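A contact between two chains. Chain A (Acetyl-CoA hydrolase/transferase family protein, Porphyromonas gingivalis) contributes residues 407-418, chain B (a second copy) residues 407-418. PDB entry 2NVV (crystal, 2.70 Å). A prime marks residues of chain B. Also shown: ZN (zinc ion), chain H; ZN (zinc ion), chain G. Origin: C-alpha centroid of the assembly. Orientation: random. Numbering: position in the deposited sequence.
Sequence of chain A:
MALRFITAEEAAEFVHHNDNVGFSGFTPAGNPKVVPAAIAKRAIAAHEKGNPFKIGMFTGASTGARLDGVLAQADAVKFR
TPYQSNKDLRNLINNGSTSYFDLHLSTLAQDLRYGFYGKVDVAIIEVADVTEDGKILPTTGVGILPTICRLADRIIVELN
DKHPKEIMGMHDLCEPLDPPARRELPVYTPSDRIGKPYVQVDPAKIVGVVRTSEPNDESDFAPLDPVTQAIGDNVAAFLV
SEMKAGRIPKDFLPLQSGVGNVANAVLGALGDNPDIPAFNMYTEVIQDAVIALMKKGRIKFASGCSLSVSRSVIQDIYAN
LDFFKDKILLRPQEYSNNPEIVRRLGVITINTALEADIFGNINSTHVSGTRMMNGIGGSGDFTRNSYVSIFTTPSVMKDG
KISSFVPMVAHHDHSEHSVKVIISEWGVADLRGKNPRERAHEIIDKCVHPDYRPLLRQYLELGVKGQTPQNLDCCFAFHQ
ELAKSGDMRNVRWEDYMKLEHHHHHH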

# COMPACT_ATOMS: atom_id res chain seq x y z
N PRO A 407 -11.02 20.03 0.49
CA PRO A 407 -9.75 20.43 -0.11
C PRO A 407 -8.65 19.41 0.21
O PRO A 407 -7.90 19.00 -0.68
CB PRO A 407 -9.48 21.79 0.54
CG PRO A 407 -10.87 22.34 0.75
CD PRO A 407 -11.62 21.13 1.26
N MSE A 408 -8.57 19.02 1.48
CA MSE A 408 -7.61 18.03 1.94
C MSE A 408 -8.28 17.18 3.00
O MSE A 408 -9.00 17.70 3.85
CB MSE A 408 -6.38 18.70 2.56
CG MSE A 408 -5.25 17.72 2.87
SE MSE A 408 -3.83 18.45 3.99
CE MSE A 408 -2.70 19.28 2.65
N VAL A 409 -8.07 15.86 2.95
CA VAL A 409 -8.68 14.97 3.94
C VAL A 409 -7.99 15.16 5.30
O VAL A 409 -6.76 15.23 5.38
CB VAL A 409 -8.59 13.46 3.52
CG1 VAL A 409 -9.52 13.18 2.36
CG2 VAL A 409 -7.18 13.09 3.16
N ALA A 410 -8.79 15.26 6.36
CA ALA A 410 -8.30 15.45 7.72
C ALA A 410 -7.49 14.26 8.22
O ALA A 410 -6.84 14.33 9.26
CB ALA A 410 -9.45 15.73 8.66
N HIS A 411 -7.53 13.16 7.46
CA HIS A 411 -6.79 11.96 7.81
C HIS A 411 -6.60 11.14 6.55
O HIS A 411 -7.58 10.80 5.88
CB HIS A 411 -7.57 11.12 8.83
CG HIS A 411 -6.81 9.92 9.31
ND1 HIS A 411 -5.76 10.02 10.20
CD2 HIS A 411 -6.92 8.61 9.01
CE1 HIS A 411 -5.26 8.82 10.42
NE2 HIS A 411 -5.95 7.95 9.71
N HIS A 412 -5.35 10.83 6.21
CA HIS A 412 -5.06 10.06 5.01
C HIS A 412 -4.92 8.56 5.25
O HIS A 412 -4.04 8.11 5.98
CB HIS A 412 -3.78 10.57 4.35
CG HIS A 412 -3.86 11.98 3.84
ND1 HIS A 412 -3.67 12.31 2.51
CD2 HIS A 412 -4.10 13.14 4.49
CE1 HIS A 412 -3.79 13.61 2.36
NE2 HIS A 412 -4.05 14.14 3.55
N ASP A 413 -5.80 7.79 4.62
CA ASP A 413 -5.76 6.33 4.71
C ASP A 413 -5.32 5.75 3.37
O ASP A 413 -4.63 4.72 3.33
CB ASP A 413 -7.12 5.77 5.12
CG ASP A 413 -7.38 5.94 6.60
OD1 ASP A 413 -6.47 5.59 7.38
OD2 ASP A 413 -8.47 6.41 6.98
N HIS A 414 -5.71 6.40 2.27
CA HIS A 414 -5.32 5.95 0.93
C HIS A 414 -4.84 7.16 0.14
O HIS A 414 -5.46 8.21 0.20
CB HIS A 414 -6.51 5.27 0.25
CG HIS A 414 -7.14 4.20 1.09
ND1 HIS A 414 -8.15 4.47 1.99
CD2 HIS A 414 -6.85 2.89 1.24
CE1 HIS A 414 -8.44 3.38 2.66
NE2 HIS A 414 -7.67 2.40 2.22
N SER A 415 -3.73 7.01 -0.58
CA SER A 415 -3.17 8.11 -1.33
C SER A 415 -3.51 8.17 -2.82
O SER A 415 -4.00 7.20 -3.41
CB SER A 415 -1.65 8.11 -1.19
OG SER A 415 -1.07 7.22 -2.12
N GLU A 416 -3.21 9.33 -3.41
CA GLU A 416 -3.44 9.60 -4.82
C GLU A 416 -2.86 8.52 -5.71
O GLU A 416 -3.32 8.31 -6.83
CB GLU A 416 -2.81 10.95 -5.18
CG GLU A 416 -1.34 11.08 -4.80
CD GLU A 416 -0.70 12.34 -5.36
OE1 GLU A 416 0.44 12.68 -4.96
OE2 GLU A 416 -1.33 12.99 -6.22
N HIS A 417 -1.83 7.84 -5.22
CA HIS A 417 -1.14 6.80 -5.97
C HIS A 417 -1.87 5.47 -5.93
O HIS A 417 -1.55 4.55 -6.68
CB HIS A 417 0.27 6.59 -5.42
CG HIS A 417 1.05 7.86 -5.28
ND1 HIS A 417 1.50 8.57 -6.37
CD2 HIS A 417 1.40 8.58 -4.19
CE1 HIS A 417 2.09 9.68 -5.96
NE2 HIS A 417 2.04 9.70 -4.64
N SER A 418 -2.87 5.36 -5.06
CA SER A 418 -3.59 4.11 -4.92
C SER A 418 -5.05 4.18 -5.32
O SER A 418 -5.62 3.19 -5.75
CB SER A 418 -3.49 3.62 -3.47
OG SER A 418 -2.15 3.34 -3.11
N PRO B 407 4.22 18.39 12.89
CA PRO B 407 2.96 17.93 13.48
C PRO B 407 2.19 17.04 12.49
O PRO B 407 1.67 15.98 12.85
CB PRO B 407 2.22 19.24 13.77
CG PRO B 407 3.34 20.21 14.07
CD PRO B 407 4.35 19.86 13.00
N MSE B 408 2.11 17.48 11.24
CA MSE B 408 1.44 16.74 10.17
C MSE B 408 2.23 16.97 8.88
O MSE B 408 2.65 18.10 8.61
CB MSE B 408 0.01 17.24 9.97
CG MSE B 408 -0.79 16.38 9.01
SE MSE B 408 -2.48 17.18 8.38
CE MSE B 408 -3.64 16.57 9.82
N VAL B 409 2.45 15.91 8.10
CA VAL B 409 3.19 16.03 6.85
C VAL B 409 2.33 16.78 5.82
O VAL B 409 1.15 16.51 5.68
CB VAL B 409 3.61 14.64 6.28
CG1 VAL B 409 4.68 14.01 7.16
CG2 VAL B 409 2.41 13.72 6.17
N ALA B 410 2.95 17.73 5.13
CA ALA B 410 2.26 18.54 4.13
C ALA B 410 1.81 17.73 2.93
O ALA B 410 1.10 18.24 2.06
CB ALA B 410 3.16 19.68 3.69
N HIS B 411 2.24 16.47 2.87
CA HIS B 411 1.90 15.56 1.79
C HIS B 411 2.11 14.13 2.28
O HIS B 411 3.21 13.78 2.70
CB HIS B 411 2.78 15.80 0.56
CG HIS B 411 2.38 14.99 -0.63
ND1 HIS B 411 1.25 15.26 -1.37
CD2 HIS B 411 2.94 13.89 -1.18
CE1 HIS B 411 1.14 14.37 -2.34
NE2 HIS B 411 2.15 13.53 -2.25
N HIS B 412 1.06 13.32 2.21
CA HIS B 412 1.14 11.94 2.67
C HIS B 412 1.46 10.93 1.56
O HIS B 412 0.69 10.77 0.62
CB HIS B 412 -0.17 11.53 3.34
CG HIS B 412 -0.48 12.29 4.60
ND1 HIS B 412 -0.65 11.68 5.82
CD2 HIS B 412 -0.64 13.62 4.82
CE1 HIS B 412 -0.91 12.59 6.74
NE2 HIS B 412 -0.91 13.78 6.15
N ASP B 413 2.61 10.27 1.69
CA ASP B 413 3.00 9.24 0.74
C ASP B 413 2.91 7.85 1.39
O ASP B 413 2.56 6.87 0.73
CB ASP B 413 4.42 9.50 0.22
CG ASP B 413 4.45 10.59 -0.82
OD1 ASP B 413 3.65 10.50 -1.76
OD2 ASP B 413 5.27 11.53 -0.71
N HIS B 414 3.19 7.78 2.69
CA HIS B 414 3.11 6.53 3.42
C HIS B 414 2.37 6.80 4.72
O HIS B 414 2.62 7.82 5.36
CB HIS B 414 4.52 5.98 3.68
CG HIS B 414 5.35 5.90 2.44
ND1 HIS B 414 6.12 6.96 2.00
CD2 HIS B 414 5.46 4.94 1.50
CE1 HIS B 414 6.66 6.65 0.83
NE2 HIS B 414 6.27 5.43 0.51
N SER B 415 1.46 5.91 5.10
CA SER B 415 0.65 6.10 6.31
C SER B 415 1.11 5.35 7.55
O SER B 415 1.93 4.43 7.48
CB SER B 415 -0.80 5.72 6.04
OG SER B 415 -0.96 4.31 6.15
N GLU B 416 0.53 5.76 8.68
CA GLU B 416 0.82 5.18 9.99
C GLU B 416 0.69 3.67 9.99
O GLU B 416 1.29 2.99 10.83
CB GLU B 416 -0.14 5.76 11.02
CG GLU B 416 -1.60 5.63 10.64
CD GLU B 416 -2.55 6.03 11.76
OE1 GLU B 416 -3.77 6.15 11.50
OE2 GLU B 416 -2.07 6.22 12.90
N HIS B 417 -0.11 3.16 9.06
CA HIS B 417 -0.35 1.72 8.94
C HIS B 417 0.75 0.99 8.20
O HIS B 417 0.83 -0.23 8.23
CB HIS B 417 -1.68 1.48 8.23
CG HIS B 417 -2.81 2.25 8.81
ND1 HIS B 417 -3.35 1.97 10.04
CD2 HIS B 417 -3.46 3.34 8.35
CE1 HIS B 417 -4.29 2.85 10.32
NE2 HIS B 417 -4.38 3.70 9.31
N SER B 418 1.62 1.74 7.53
CA SER B 418 2.68 1.13 6.75
C SER B 418 4.09 1.39 7.27
O SER B 418 5.00 0.59 7.04
CB SER B 418 2.58 1.60 5.30
OG SER B 418 1.36 1.16 4.71
ZN ZN H . -5.06 5.81 9.41
ZN ZN G . 2.14 11.45 -3.54
O HOH W 1 -2.63 2.72 4.48
O HOH W 2 0.48 10.72 -1.96
O HOH W 3 -3.51 6.20 7.92
O HOH W 4 -6.90 5.19 10.79

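Neither stretch forms a regular helix or strand, and no hydrogen bond passes from one to the other. The backbones are related by a near-exact twofold arrangement: the CA atoms of His412 and His412′ lie 6.9 Å apart, while the CA of Asp413 lies 6.6 Å from the CA of Ser415′, a spacing repeated between the CA of Ser415 and the CA of Asp413′. The pairing is thus reciprocal, as the twofold requires. The backbone angles agree between copies to within a few degrees, so each contact away from the center occurs twice. Within each chain a turn closes after Ser415: Ser418 N donates to Ser415 O at 2.7 Å, and Ser418′ N donates to Ser415′ O, also at 2.7 Å. The serine side chain braces the same turn, since His417 N donates to Ser415 OG at 3.3 Å with an angle of 146° at the hydrogen, and His417′ N donates to Ser415′ OG at 3.2 Å and 147°.

At the center, the CA-to-CB bonds of His412 and His412′ point toward the opposing stretch, and both side chains adopt the m rotamer at chi1. Their imidazoles make an offset stack, with planes 1° apart and centroids separated by 3.9 Å; the closest atoms are His412 CG and His412′ CG, at 3.5 Å. The offset also brings His412′ CB over the face of the His412 ring, 4.0 Å from its centroid and 30° off the normal, a CH-pi contact.

Two zinc ions link the chains, each bound by side chains from both. The chain H ion is bound by His411 NE2 at 2.3 Å and Asp413 OD1 at 2.5 Å from one chain, and by Glu416′ OE1 at 2.5 Å and His417′ NE2 at 2.2 Å from the other; waters 3 and 4 also bind it. The chain G ion reverses these roles, taking Glu416 OE1 at 2.5 Å, His417 NE2 at 2.1 Å, His411′ NE2 at 2.5 Å and Asp413′ OD1 at 2.5 Å, together with water 2. Each site thus draws two side-chain ligands from each chain. Shared coordination explains the short polar approaches, such as His411 NE2 to Glu416′ OE1 at 3.3 Å and Asp413 OD1 to His417′ NE2 at 3.4 Å: these atoms converge on a metal and are not hydrogen-bonded to each other. In both pairs the carboxylate oxygen lies at the ring edge, near its plane, as expected when an imidazole nitrogen directs its lone pair at the zinc.

Water supplements the metal links. Water 1 donates to Asp413 O at 3.1 Å and hydrogen-bonds Ser415′ OG at 2.8 Å, bridging the chains, while zinc-bound water 2 donates to His412′ O at 2.6 Å. The selenomethionine side chains also pack across the contact: Met408 CE lies 4.0 Å from Ala410′ O, and Met408′ CE lies 3.9 Å from Ala410 O.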